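Local coordinates for protein putative Glycosidase (Bacteroides thetaiotaomicron, PDB 3R67) that is of unknown function but is a putative glycosidase that probably adopts the five-bladed beta-propeller fold of its clan, at residues 232-237 and 261-266; 144-149 and 202-207; 274-279 and 301-306; 12-17 and 251-256. One frame throughout, in Å; residues are numbered along the deposited sequence.

Contact 1 of 4, residues 232-237 and 261-266; sequences KVITPR and LLYNGK. With EDO (1,2-ethanediol), chain F.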
loop_
_atom_site.group_PDB
_atom_site.type_symbol
_atom_site.label_atom_id
_atom_site.label_comp_id
_atom_site.label_asym_id
_atom_site.label_seq_id
_atom_site.Cartn_x
_atom_site.Cartn_y
_atom_site.Cartn_z
ATOM N N LYS A 232 -1.507 -14.227 -13.863
ATOM C CA LYS A 232 -0.677 -13.022 -13.863
ATOM C C LYS A 232 -1.285 -11.991 -14.830
ATOM O O LYS A 232 -1.165 -12.138 -16.046
ATOM C CB LYS A 232 0.768 -13.383 -14.240
ATOM C CG LYS A 232 1.433 -14.359 -13.284
ATOM C CD LYS A 232 2.851 -14.666 -13.724
ATOM C CE LYS A 232 3.571 -15.555 -12.741
ATOM N NZ LYS A 232 4.980 -15.780 -13.159
ATOM N N VAL A 233 -1.973 -10.981 -14.304
ATOM C CA VAL A 233 -2.667 -10.009 -15.151
ATOM C C VAL A 233 -1.711 -8.854 -15.536
ATOM O O VAL A 233 -1.950 -8.169 -16.529
ATOM C CB VAL A 233 -3.967 -9.474 -14.498
ATOM C CG1 VAL A 233 -4.956 -10.609 -14.286
ATOM C CG2 VAL A 233 -3.715 -8.716 -13.188
ATOM N N ILE A 234 -0.633 -8.667 -14.768
ATOM C CA ILE A 234 0.436 -7.679 -14.992
ATOM C C ILE A 234 1.738 -8.333 -14.597
ATOM O O ILE A 234 1.832 -8.920 -13.516
ATOM C CB ILE A 234 0.182 -6.340 -14.218
ATOM C CG1 ILE A 234 -0.873 -5.480 -14.902
ATOM C CG2 ILE A 234 1.449 -5.507 -14.059
ATOM C CD1 ILE A 234 -1.278 -4.294 -14.021
ATOM N N THR A 235 2.734 -8.249 -15.472
ATOM C CA THR A 235 4.073 -8.763 -15.206
ATOM C C THR A 235 5.087 -7.681 -15.554
ATOM O O THR A 235 4.795 -6.839 -16.409
ATOM C CB THR A 235 4.364 -10.094 -15.973
ATOM O OG1 THR A 235 4.225 -9.883 -17.370
ATOM C CG2 THR A 235 3.469 -11.250 -15.536
ATOM N N PRO A 236 6.299 -7.695 -14.946
ATOM C CA PRO A 236 7.324 -6.707 -15.320
ATOM C C PRO A 236 7.640 -6.736 -16.821
ATOM O O PRO A 236 7.557 -7.791 -17.471
ATOM C CB PRO A 236 8.539 -7.146 -14.497
ATOM C CG PRO A 236 7.940 -7.830 -13.297
ATOM C CD PRO A 236 6.805 -8.606 -13.896
ATOM N N ARG A 237 7.965 -5.563 -17.376
ATOM C CA ARG A 237 8.255 -5.392 -18.796
ATOM C C ARG A 237 9.671 -4.943 -19.000
ATOM O O ARG A 237 10.051 -3.860 -18.536
ATOM C CB ARG A 237 7.310 -4.373 -19.437
ATOM C CG ARG A 237 5.831 -4.677 -19.320
ATOM C CD ARG A 237 5.010 -3.497 -19.799
ATOM N NE ARG A 237 5.119 -2.340 -18.899
ATOM C CZ ARG A 237 4.546 -1.162 -19.132
ATOM N NH1 ARG A 237 3.837 -0.967 -20.234
ATOM N NH2 ARG A 237 4.702 -0.161 -18.275
ATOM N N LEU A 261 -5.955 0.824 -11.590
ATOM C CA LEU A 261 -4.996 0.307 -10.628
ATOM C C LEU A 261 -3.710 1.129 -10.700
ATOM O O LEU A 261 -3.008 1.094 -11.714
ATOM C CB LEU A 261 -4.700 -1.198 -10.848
ATOM C CG LEU A 261 -3.562 -1.802 -9.989
ATOM C CD1 LEU A 261 -3.965 -1.930 -8.524
ATOM C CD2 LEU A 261 -3.147 -3.160 -10.504
ATOM N N LEU A 262 -3.441 1.884 -9.628
ATOM C CA LEU A 262 -2.208 2.652 -9.457
ATOM C C LEU A 262 -1.178 1.724 -8.829
ATOM O O LEU A 262 -1.462 1.070 -7.818
ATOM C CB LEU A 262 -2.407 3.943 -8.624
ATOM C CG LEU A 262 -2.985 5.206 -9.295
ATOM C CD1 LEU A 262 -4.412 5.023 -9.688
ATOM C CD2 LEU A 262 -2.923 6.402 -8.339
ATOM N N TYR A 263 0.002 1.570 -9.461
ATOM C CA TYR A 263 0.938 0.617 -8.876
ATOM C C TYR A 263 2.352 1.174 -8.900
ATOM O O TYR A 263 2.621 2.234 -9.448
ATOM C CB TYR A 263 0.864 -0.765 -9.612
ATOM C CG TYR A 263 1.354 -0.757 -11.043
ATOM C CD1 TYR A 263 0.497 -0.443 -12.093
ATOM C CD2 TYR A 263 2.668 -1.094 -11.353
ATOM C CE1 TYR A 263 0.943 -0.432 -13.411
ATOM C CE2 TYR A 263 3.138 -1.034 -12.663
ATOM C CZ TYR A 263 2.268 -0.711 -13.693
ATOM O OH TYR A 263 2.707 -0.699 -14.998
ATOM N N ASN A 264 3.236 0.449 -8.255
ATOM C CA ASN A 264 4.647 0.791 -8.128
ATOM C C ASN A 264 5.516 -0.097 -9.008
ATOM O O ASN A 264 5.473 -1.316 -8.872
ATOM C CB ASN A 264 5.077 0.657 -6.679
ATOM C CG ASN A 264 4.300 1.547 -5.773
ATOM O OD1 ASN A 264 4.504 2.745 -5.767
ATOM N ND2 ASN A 264 3.437 0.969 -4.942
ATOM N N GLY A 265 6.317 0.526 -9.862
ATOM C CA GLY A 265 7.241 -0.165 -10.742
ATOM C C GLY A 265 8.677 -0.005 -10.293
ATOM O O GLY A 265 9.127 1.124 -10.086
ATOM N N LYS A 266 9.416 -1.127 -10.137
ATOM C CA LYS A 266 10.842 -1.054 -9.802
ATOM C C LYS A 266 11.632 -1.256 -11.097
ATOM O O LYS A 266 11.367 -2.174 -11.855
ATOM C CB LYS A 266 11.255 -2.045 -8.702
ATOM C CG LYS A 266 12.715 -1.906 -8.300
ATOM C CD LYS A 266 13.136 -2.973 -7.321
ATOM C CE LYS A 266 14.617 -2.973 -7.094
ATOM N NZ LYS A 266 15.009 -4.018 -6.110
HETATM C C1 EDO F . 1.133 -8.090 -18.591
HETATM O O1 EDO F . 2.510 -7.733 -18.837
HETATM C C2 EDO F . 0.732 -9.474 -19.107
HETATM O O2 EDO F . 1.452 -10.523 -18.433
#
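In this propeller-like beta fold, the loop after strand 221-222 lays I234 over the side of strand 258-266 that carries L261 and Y263. I234 and L261 run antiparallel past each other, CD1 of I234 lying 4.1 Å from CD2 of L261. The same methyl, CD1 of I234, stands 4.5 Å from CE1 of Y263, oblique to the ring. Further along the loop, R237 is bent at chi3 (-69°), and the guanidinium swings toward the strand. Its NH2 stops 3.9 Å from OH of Y263, with the guanidinium and ring planes 64° apart. Beyond the two segments, NH2 of R237 bonds to L301 O and NH1 forms a salt bridge with D302. D242 links R237 and Y263 by a salt bridge with R237 NE and a hydrogen bond with Y263 OH. R300 NE gives that hydroxyl a second bond. The loop also meets a 1,2-ethanediol, probably from the crystallisation liquor. T235 OG1 hydrogen-bonds to its O2 at 3.0 Å, while T235 N makes only a weak bond to its O1. I234 packs as well on T246 of strand 245-255 and on A287 and F289 of strand 282-289, the two neighbours of strand 258-266 in the sheet.

Contact 2 of 4, residues 144-149 and 202-207; sequences ARLAVA and MYWGEK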
loop_
_atom_site.group_PDB
_atom_site.type_symbol
_atom_site.label_atom_id
_atom_site.label_comp_id
_atom_site.label_asym_id
_atom_site.label_seq_id
_atom_site.Cartn_x
_atom_site.Cartn_y
_atom_site.Cartn_z
ATOM N N ALA A 144 7.231 -13.590 4.399
ATOM C CA ALA A 144 6.317 -12.460 4.253
ATOM C C ALA A 144 4.960 -12.988 3.850
ATOM O O ALA A 144 4.856 -13.721 2.872
ATOM C CB ALA A 144 6.848 -11.448 3.223
ATOM N N ARG A 145 3.931 -12.656 4.608
ATOM C CA ARG A 145 2.566 -13.097 4.322
ATOM C C ARG A 145 1.594 -11.919 4.329
ATOM O O ARG A 145 1.614 -11.107 5.255
ATOM C CB ARG A 145 2.090 -14.158 5.349
ATOM C CG ARG A 145 2.836 -15.477 5.357
ATOM C CD ARG A 145 2.346 -16.384 6.478
ATOM N NE ARG A 145 2.957 -17.714 6.423
ATOM C CZ ARG A 145 4.090 -18.056 7.036
ATOM N NH1 ARG A 145 4.763 -17.161 7.760
ATOM N NH2 ARG A 145 4.566 -19.291 6.920
ATOM N N LEU A 146 0.734 -11.846 3.307
ATOM C CA LEU A 146 -0.354 -10.874 3.229
ATOM C C LEU A 146 -1.444 -11.275 4.230
ATOM O O LEU A 146 -1.983 -12.374 4.129
ATOM C CB LEU A 146 -0.898 -10.805 1.782
ATOM C CG LEU A 146 -2.092 -9.907 1.497
ATOM C CD1 LEU A 146 -1.745 -8.434 1.742
ATOM C CD2 LEU A 146 -2.578 -10.133 0.060
ATOM N N ALA A 147 -1.735 -10.421 5.207
ATOM C CA ALA A 147 -2.732 -10.720 6.239
ATOM C C ALA A 147 -3.880 -9.684 6.253
ATOM O O ALA A 147 -3.752 -8.603 5.697
ATOM C CB ALA A 147 -2.064 -10.755 7.611
ATOM N N VAL A 148 -4.972 -10.016 6.945
ATOM C CA VAL A 148 -6.143 -9.164 7.074
ATOM C C VAL A 148 -6.372 -8.796 8.545
ATOM O O VAL A 148 -6.194 -9.622 9.457
ATOM C CB VAL A 148 -7.421 -9.833 6.476
ATOM C CG1 VAL A 148 -8.610 -8.869 6.504
ATOM C CG2 VAL A 148 -7.180 -10.317 5.046
ATOM N N ALA A 149 -6.773 -7.535 8.751
ATOM C CA ALA A 149 -7.188 -6.977 10.023
ATOM C C ALA A 149 -8.379 -6.057 9.779
ATOM O O ALA A 149 -8.425 -5.418 8.734
ATOM C CB ALA A 149 -6.035 -6.249 10.700
HETATM N N MSE A 202 -9.506 -8.151 -5.455
HETATM C CA MSE A 202 -8.251 -7.448 -5.161
HETATM C C MSE A 202 -7.138 -7.799 -6.129
HETATM O O MSE A 202 -7.018 -8.938 -6.565
HETATM C CB MSE A 202 -7.724 -7.709 -3.739
HETATM C CG MSE A 202 -7.207 -9.126 -3.498
HETATM SE SE MSE A 202 -6.358 -9.324 -1.755
HETATM C CE MSE A 202 -7.459 -8.312 -0.936
ATOM N N TYR A 203 -6.276 -6.817 -6.384
ATOM C CA TYR A 203 -5.013 -6.971 -7.088
ATOM C C TYR A 203 -3.970 -7.114 -6.028
ATOM O O TYR A 203 -4.034 -6.377 -5.041
ATOM C CB TYR A 203 -4.737 -5.797 -8.040
ATOM C CG TYR A 203 -5.811 -5.606 -9.080
ATOM C CD1 TYR A 203 -5.785 -6.320 -10.277
ATOM C CD2 TYR A 203 -6.865 -4.719 -8.868
ATOM C CE1 TYR A 203 -6.795 -6.178 -11.223
ATOM C CE2 TYR A 203 -7.871 -4.558 -9.819
ATOM C CZ TYR A 203 -7.835 -5.297 -10.988
ATOM O OH TYR A 203 -8.828 -5.155 -11.915
ATOM N N TRP A 204 -3.067 -8.080 -6.148
ATOM C CA TRP A 204 -2.029 -8.202 -5.141
ATOM C C TRP A 204 -0.752 -8.700 -5.804
ATOM O O TRP A 204 -0.805 -9.374 -6.831
ATOM C CB TRP A 204 -2.474 -9.134 -3.974
ATOM C CG TRP A 204 -2.530 -10.577 -4.366
ATOM C CD1 TRP A 204 -3.562 -11.228 -4.981
ATOM C CD2 TRP A 204 -1.469 -11.526 -4.243
ATOM N NE1 TRP A 204 -3.204 -12.531 -5.252
ATOM C CE2 TRP A 204 -1.914 -12.733 -4.831
ATOM C CE3 TRP A 204 -0.165 -11.469 -3.715
ATOM C CZ2 TRP A 204 -1.120 -13.881 -4.865
ATOM C CZ3 TRP A 204 0.636 -12.595 -3.794
ATOM C CH2 TRP A 204 0.156 -13.784 -4.358
ATOM N N GLY A 205 0.379 -8.413 -5.189
ATOM C CA GLY A 205 1.652 -8.900 -5.687
ATOM C C GLY A 205 2.742 -7.868 -5.720
ATOM O O GLY A 205 2.485 -6.658 -5.637
ATOM N N GLU A 206 3.974 -8.373 -5.849
ATOM C CA GLU A 206 5.214 -7.606 -5.913
ATOM C C GLU A 206 5.936 -7.917 -7.239
ATOM O O GLU A 206 6.177 -7.005 -8.034
ATOM C CB GLU A 206 6.085 -7.947 -4.691
ATOM C CG GLU A 206 7.399 -7.190 -4.625
ATOM C CD GLU A 206 8.469 -7.822 -3.756
ATOM O OE1 GLU A 206 8.455 -9.064 -3.589
ATOM O OE2 GLU A 206 9.383 -7.082 -3.326
ATOM N N LYS A 207 6.252 -9.204 -7.477
ATOM C CA LYS A 207 6.948 -9.669 -8.681
ATOM C C LYS A 207 6.023 -9.733 -9.904
ATOM O O LYS A 207 6.514 -9.845 -11.018
ATOM C CB LYS A 207 7.581 -11.065 -8.467
ATOM C CG LYS A 207 9.006 -11.075 -7.924
ATOM C CD LYS A 207 9.074 -10.847 -6.417
ATOM C CE LYS A 207 10.495 -10.873 -5.900
ATOM N NZ LYS A 207 10.539 -10.776 -4.418
#
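M202, a selenomethionine, comes first and reaches across with SE, which lies 4.3 Å from CD2 of L146. It also packs on L135 of strand 132-139 and on A180 and I182 of strand 180-187. Y203 is turned the other way, where its ring stacks on F289. W204 brings the chain back to L146. Its CB sits 4.2 Å from CD2 of L146, so one methyl touches both M202 and W204. In L146, CG anti to the backbone N (chi1 177°) directs the branch toward strand 199-204. The methyl is oblique to the indole. The two strands belong to different sheets: 144-151 to a four-stranded antiparallel sheet and 199-204 to the next sheet along the chain. This is consistent with packing between neighbouring propeller blades, and no hydrogen bond crosses it. NE1 of W204 donates to N210 OD1, and the indole meets F230 edge to face. G205 follows the strand, with backbone angles that only glycine takes comfortably. E206 and K207 then form a salt bridge in the loop that follows, K207 NZ meeting E206 OE1 at 2.8 Å, tilted 44° out of the carboxylate plane.

Contact 3 of 4, residues 274-279 and 301-306; sequences DTLYTA and LDKPFY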
loop_
_atom_site.group_PDB
_atom_site.type_symbol
_atom_site.label_atom_id
_atom_site.label_comp_id
_atom_site.label_asym_id
_atom_site.label_seq_id
_atom_site.Cartn_x
_atom_site.Cartn_y
_atom_site.Cartn_z
ATOM N N ASP A 274 14.725 0.624 -17.975
ATOM C CA ASP A 274 14.626 1.872 -18.738
ATOM C C ASP A 274 15.683 2.841 -18.185
ATOM O O ASP A 274 15.548 3.311 -17.054
ATOM C CB ASP A 274 13.191 2.463 -18.682
ATOM C CG ASP A 274 12.936 3.614 -19.643
ATOM O OD1 ASP A 274 13.918 4.220 -20.125
ATOM O OD2 ASP A 274 11.753 3.908 -19.921
ATOM N N THR A 275 16.725 3.118 -18.982
ATOM C CA THR A 275 17.868 3.975 -18.656
ATOM C C THR A 275 17.424 5.462 -18.354
ATOM O O THR A 275 18.209 6.196 -17.752
ATOM C CB THR A 275 18.892 3.922 -19.826
ATOM O OG1 THR A 275 20.105 4.543 -19.449
ATOM C CG2 THR A 275 18.390 4.553 -21.114
ATOM N N LEU A 276 16.190 5.874 -18.727
ATOM C CA LEU A 276 15.647 7.217 -18.475
ATOM C C LEU A 276 15.313 7.419 -17.005
ATOM O O LEU A 276 15.165 8.548 -16.549
ATOM C CB LEU A 276 14.378 7.472 -19.316
ATOM C CG LEU A 276 14.595 7.645 -20.820
ATOM C CD1 LEU A 276 13.314 7.542 -21.570
ATOM C CD2 LEU A 276 15.302 8.931 -21.141
ATOM N N TYR A 277 15.168 6.326 -16.268
ATOM C CA TYR A 277 14.829 6.344 -14.849
ATOM C C TYR A 277 15.972 5.682 -14.067
ATOM O O TYR A 277 16.698 4.861 -14.616
ATOM C CB TYR A 277 13.461 5.660 -14.607
ATOM C CG TYR A 277 12.404 6.312 -15.465
ATOM C CD1 TYR A 277 11.886 7.566 -15.131
ATOM C CD2 TYR A 277 12.015 5.741 -16.682
ATOM C CE1 TYR A 277 11.023 8.240 -15.989
ATOM C CE2 TYR A 277 11.140 6.401 -17.539
ATOM C CZ TYR A 277 10.641 7.646 -17.183
ATOM O OH TYR A 277 9.751 8.302 -17.991
ATOM N N THR A 278 16.159 6.095 -12.812
ATOM C CA THR A 278 17.219 5.595 -11.954
ATOM C C THR A 278 17.088 4.083 -11.770
ATOM O O THR A 278 15.983 3.563 -11.580
ATOM C CB THR A 278 17.173 6.330 -10.600
ATOM O OG1 THR A 278 17.407 7.719 -10.840
ATOM C CG2 THR A 278 18.222 5.826 -9.609
ATOM N N ALA A 279 18.222 3.383 -11.873
ATOM C CA ALA A 279 18.282 1.944 -11.641
ATOM C C ALA A 279 17.848 1.630 -10.207
ATOM O O ALA A 279 18.203 2.364 -9.273
ATOM C CB ALA A 279 19.687 1.422 -11.904
ATOM N N LEU A 301 0.272 2.395 -18.677
ATOM C CA LEU A 301 1.216 3.475 -18.974
ATOM C C LEU A 301 2.579 2.886 -19.298
ATOM O O LEU A 301 3.024 1.975 -18.603
ATOM C CB LEU A 301 1.318 4.471 -17.807
ATOM C CG LEU A 301 0.041 5.220 -17.322
ATOM C CD1 LEU A 301 0.418 6.269 -16.260
ATOM C CD2 LEU A 301 -0.710 5.924 -18.479
ATOM N N ASP A 302 3.237 3.386 -20.354
ATOM C CA ASP A 302 4.560 2.910 -20.782
ATOM C C ASP A 302 5.673 3.743 -20.108
ATOM O O ASP A 302 6.847 3.348 -20.104
ATOM C CB ASP A 302 4.670 2.949 -22.312
ATOM C CG ASP A 302 3.759 1.909 -22.970
ATOM O OD1 ASP A 302 3.305 0.970 -22.258
ATOM O OD2 ASP A 302 3.515 2.015 -24.199
ATOM N N LYS A 303 5.271 4.861 -19.490
ATOM C CA LYS A 303 6.105 5.778 -18.720
ATOM C C LYS A 303 5.454 6.033 -17.386
ATOM O O LYS A 303 4.223 6.068 -17.309
ATOM C CB LYS A 303 6.361 7.108 -19.465
ATOM C CG LYS A 303 7.385 7.021 -20.569
ATOM C CD LYS A 303 7.643 8.389 -21.182
ATOM C CE LYS A 303 9.037 8.531 -21.768
ATOM N NZ LYS A 303 9.322 7.539 -22.831
ATOM N N PRO A 304 6.241 6.200 -16.307
ATOM C CA PRO A 304 5.617 6.440 -14.991
ATOM C C PRO A 304 4.934 7.813 -14.906
ATOM O O PRO A 304 5.403 8.751 -15.556
ATOM C CB PRO A 304 6.791 6.358 -14.022
ATOM C CG PRO A 304 8.004 6.636 -14.846
ATOM C CD PRO A 304 7.716 6.139 -16.213
ATOM N N PHE A 305 3.833 7.928 -14.115
ATOM C CA PHE A 305 3.133 9.210 -13.947
ATOM C C PHE A 305 3.726 9.982 -12.769
ATOM O O PHE A 305 3.540 11.186 -12.666
ATOM C CB PHE A 305 1.615 9.011 -13.750
ATOM C CG PHE A 305 1.183 8.513 -12.388
ATOM C CD1 PHE A 305 1.197 7.156 -12.089
ATOM C CD2 PHE A 305 0.707 9.396 -11.427
ATOM C CE1 PHE A 305 0.774 6.692 -10.839
ATOM C CE2 PHE A 305 0.300 8.935 -10.167
ATOM C CZ PHE A 305 0.332 7.584 -9.884
ATOM N N TYR A 306 4.400 9.273 -11.859
ATOM C CA TYR A 306 4.980 9.855 -10.658
ATOM C C TYR A 306 6.370 9.282 -10.434
ATOM O O TYR A 306 6.559 8.076 -10.536
ATOM C CB TYR A 306 4.053 9.576 -9.478
ATOM C CG TYR A 306 4.129 10.659 -8.438
ATOM C CD1 TYR A 306 3.490 11.886 -8.633
ATOM C CD2 TYR A 306 4.827 10.464 -7.249
ATOM C CE1 TYR A 306 3.584 12.908 -7.691
ATOM C CE2 TYR A 306 4.895 11.467 -6.282
ATOM C CZ TYR A 306 4.271 12.688 -6.508
ATOM O OH TYR A 306 4.325 13.676 -5.555
HETATM O O HOH W 1 9.235 3.211 -18.968
HETATM O O HOH W 2 10.616 5.553 -21.615
#
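This is a loop-to-loop contact near the outside of the fold, in which the Y277 ring lies against P304. The loop of Y277 joins strands 258-266 and 282-289, and that of P304 follows strand 297-300. CG of Y277 lies anti to the carbonyl carbon (chi1 -55°), which swings the ring toward P304. P304 sits over one face, its CG 3.8 Å from the centroid of the Y277 ring and 22° off the normal, a CH-pi contact. P304 CD is 3.4 Å from CZ of Y277. L276 CB lies over the opposite face, so the ring is held from both sides. The phenol end crosses K303 at about a right angle, with OH of Y277 3.7 Å from CG of K303. A type I beta turn from D274 to Y277 shapes the first loop. Inside it is an Asx turn: L276 N donates to D274 OD1 at 3.1 Å, with an N-H...O angle of 164°. The other carboxylate oxygen, D274 OD2, lies at the edge of the Y277 ring and in its plane. Two waters link it to the second loop. One donates to D274 OD2 at 2.8 Å and to D302 O at 2.6 Å. The second donates to D274 OD2 at 2.6 Å and accepts from K303 NZ at 2.7 Å. The opposite charges of D274 and K303 meet through water. P304 also packs on F241 and on C283 of strand 282-289.

Contact 4 of 4, residues 12-17 and 251-256; sequences WAWADF and PAIMTD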
loop_
_atom_site.group_PDB
_atom_site.type_symbol
_atom_site.label_atom_id
_atom_site.label_comp_id
_atom_site.label_asym_id
_atom_site.label_seq_id
_atom_site.Cartn_x
_atom_site.Cartn_y
_atom_site.Cartn_z
ATOM N N TRP A 12 -7.681 8.233 -19.778
ATOM C CA TRP A 12 -8.194 7.391 -18.675
ATOM C C TRP A 12 -7.301 7.502 -17.406
ATOM O O TRP A 12 -7.740 7.150 -16.306
ATOM C CB TRP A 12 -8.318 5.907 -19.083
ATOM C CG TRP A 12 -7.050 5.238 -19.551
ATOM C CD1 TRP A 12 -6.688 5.006 -20.837
ATOM C CD2 TRP A 12 -6.012 4.664 -18.738
ATOM N NE1 TRP A 12 -5.505 4.309 -20.882
ATOM C CE2 TRP A 12 -5.047 4.122 -19.609
ATOM C CE3 TRP A 12 -5.797 4.559 -17.353
ATOM C CZ2 TRP A 12 -3.873 3.509 -19.145
ATOM C CZ3 TRP A 12 -4.624 3.972 -16.902
ATOM C CH2 TRP A 12 -3.687 3.440 -17.790
ATOM N N ALA A 13 -6.040 7.930 -17.577
ATOM C CA ALA A 13 -5.056 8.011 -16.495
ATOM C C ALA A 13 -5.233 9.250 -15.657
ATOM O O ALA A 13 -5.562 10.319 -16.166
ATOM C CB ALA A 13 -3.648 8.004 -17.079
ATOM N N TRP A 14 -4.980 9.107 -14.369
ATOM C CA TRP A 14 -4.943 10.197 -13.373
ATOM C C TRP A 14 -3.488 10.588 -13.190
ATOM O O TRP A 14 -2.838 10.128 -12.253
ATOM C CB TRP A 14 -5.603 9.762 -12.057
ATOM C CG TRP A 14 -7.064 9.439 -12.121
ATOM C CD1 TRP A 14 -7.871 9.425 -13.224
ATOM C CD2 TRP A 14 -7.888 9.067 -11.016
ATOM N NE1 TRP A 14 -9.154 9.080 -12.869
ATOM C CE2 TRP A 14 -9.194 8.852 -11.520
ATOM C CE3 TRP A 14 -7.647 8.885 -9.644
ATOM C CZ2 TRP A 14 -10.270 8.504 -10.692
ATOM C CZ3 TRP A 14 -8.707 8.507 -8.833
ATOM C CH2 TRP A 14 -9.998 8.308 -9.360
ATOM N N ALA A 15 -2.952 11.298 -14.169
ATOM C CA ALA A 15 -1.535 11.631 -14.239
ATOM C C ALA A 15 -1.166 12.915 -13.487
ATOM O O ALA A 15 -0.070 12.994 -12.935
ATOM C CB ALA A 15 -1.136 11.790 -15.689
ATOM N N ASP A 16 -2.070 13.889 -13.435
ATOM C CA ASP A 16 -1.831 15.221 -12.891
ATOM C C ASP A 16 -1.812 15.260 -11.310
ATOM O O ASP A 16 -2.437 16.149 -10.710
ATOM C CB ASP A 16 -2.909 16.190 -13.427
ATOM C CG ASP A 16 -2.593 17.668 -13.247
ATOM O OD1 ASP A 16 -1.382 18.028 -13.241
ATOM O OD2 ASP A 16 -3.555 18.476 -13.157
ATOM N N PHE A 17 -1.034 14.352 -10.656
ATOM C CA PHE A 17 -0.806 14.413 -9.212
ATOM C C PHE A 17 0.346 15.358 -8.969
ATOM O O PHE A 17 1.428 15.151 -9.518
ATOM C CB PHE A 17 -0.560 13.047 -8.558
ATOM C CG PHE A 17 -1.797 12.226 -8.311
ATOM C CD1 PHE A 17 -2.597 12.458 -7.196
ATOM C CD2 PHE A 17 -2.136 11.185 -9.163
ATOM C CE1 PHE A 17 -3.759 11.702 -6.971
ATOM C CE2 PHE A 17 -3.280 10.401 -8.918
ATOM C CZ PHE A 17 -4.085 10.674 -7.828
ATOM N N PRO A 251 -5.591 0.986 -2.829
ATOM C CA PRO A 251 -6.747 0.274 -3.381
ATOM C C PRO A 251 -7.098 0.731 -4.807
ATOM O O PRO A 251 -6.922 1.909 -5.151
ATOM C CB PRO A 251 -7.868 0.654 -2.401
ATOM C CG PRO A 251 -7.160 0.825 -1.113
ATOM C CD PRO A 251 -5.906 1.552 -1.499
ATOM N N ALA A 252 -7.582 -0.214 -5.643
ATOM C CA ALA A 252 -8.018 0.091 -7.007
ATOM C C ALA A 252 -9.310 0.891 -6.947
ATOM O O ALA A 252 -10.063 0.760 -5.971
ATOM C CB ALA A 252 -8.198 -1.184 -7.817
ATOM N N ILE A 253 -9.543 1.757 -7.949
ATOM C CA ILE A 253 -10.737 2.606 -7.980
ATOM C C ILE A 253 -11.455 2.442 -9.321
ATOM O O ILE A 253 -10.837 2.543 -10.383
ATOM C CB ILE A 253 -10.384 4.126 -7.697
ATOM C CG1 ILE A 253 -11.626 5.066 -7.702
ATOM C CG2 ILE A 253 -9.258 4.672 -8.586
ATOM C CD1 ILE A 253 -12.596 4.945 -6.472
HETATM N N MSE A 254 -12.767 2.174 -9.260
HETATM C CA MSE A 254 -13.610 2.072 -10.453
HETATM C C MSE A 254 -13.876 3.463 -11.004
HETATM O O MSE A 254 -14.286 4.353 -10.257
HETATM C CB MSE A 254 -14.930 1.345 -10.153
HETATM C CG MSE A 254 -14.755 -0.113 -9.767
HETATM SE SE MSE A 254 -16.456 -1.038 -9.432
HETATM C CE MSE A 254 -17.235 -0.875 -11.240
ATOM N N THR A 255 -13.602 3.658 -12.298
ATOM C CA THR A 255 -13.783 4.940 -12.987
ATOM C C THR A 255 -14.787 4.742 -14.123
ATOM O O THR A 255 -15.205 3.610 -14.373
ATOM C CB THR A 255 -12.440 5.499 -13.497
ATOM O OG1 THR A 255 -12.018 4.760 -14.650
ATOM C CG2 THR A 255 -11.351 5.563 -12.412
ATOM N N ASP A 256 -15.148 5.828 -14.835
ATOM C CA ASP A 256 -16.066 5.760 -15.974
ATOM C C ASP A 256 -15.451 4.926 -17.142
ATOM O O ASP A 256 -16.207 4.433 -17.981
ATOM C CB ASP A 256 -16.440 7.186 -16.466
ATOM C CG ASP A 256 -15.272 8.097 -16.843
ATOM O OD1 ASP A 256 -14.208 8.014 -16.182
ATOM O OD2 ASP A 256 -15.457 8.970 -17.728
HETATM O O HOH W 3 -10.228 6.370 -15.939
HETATM O O HOH W 4 -11.372 8.621 -15.431
#
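W14 makes the dry part of this contact: its six-membered ring meets the CG2 methyls of I253 and T255 of strand 245-255 obliquely. Its CZ2 is 3.6 Å from CG2 of T255, and its CH2 is 3.8 Å from CG2 of I253. W14 and I253 cross at about a right angle, while T255 points at the indole from the strand. Y351 stacks on the ring. The other side is wet. One water donates to W12 O at 2.6 Å and to T255 OG1 at 2.7 Å. A second lies in the indole plane at its edge, accepting a weak bond from W14 NE1 and donating to D256 OD1 at 3.0 Å. T255 CG2 lies anti to the carbonyl carbon, with OG1 at chi1 75°, which sends the methyl to W14 and OG1 to the water. OG1 is also bonded to G258 O and K257 N. W14 O bonds to Q286 NE2 of strand 282-289. Between the two segments, then, direct contact is apolar and the polar groups are joined through water.

Contacts 1, 2 and 4 reach the same mixed sheet, and contact 3 lies in loops at its 258-266, 282-289 and 297-300 strands. Contacts 1 and 3 are closest, with centres about 13 Å apart. R237 joins them through a salt bridge to D302 and a probable hydrogen bond to L301 O. Contacts 2 and 3 are farthest apart, with centres about 24 Å apart, and do not touch. F17 of contact 4 packs on L262 of contact 1 and F305 of contact 3. Along the chain, contact 2 closes before contact 1 opens, and contact 3 comes last. Contact 4 encloses contact 2 and crosses contact 1, so it brings the N-terminal loop against a strand from far along the chain.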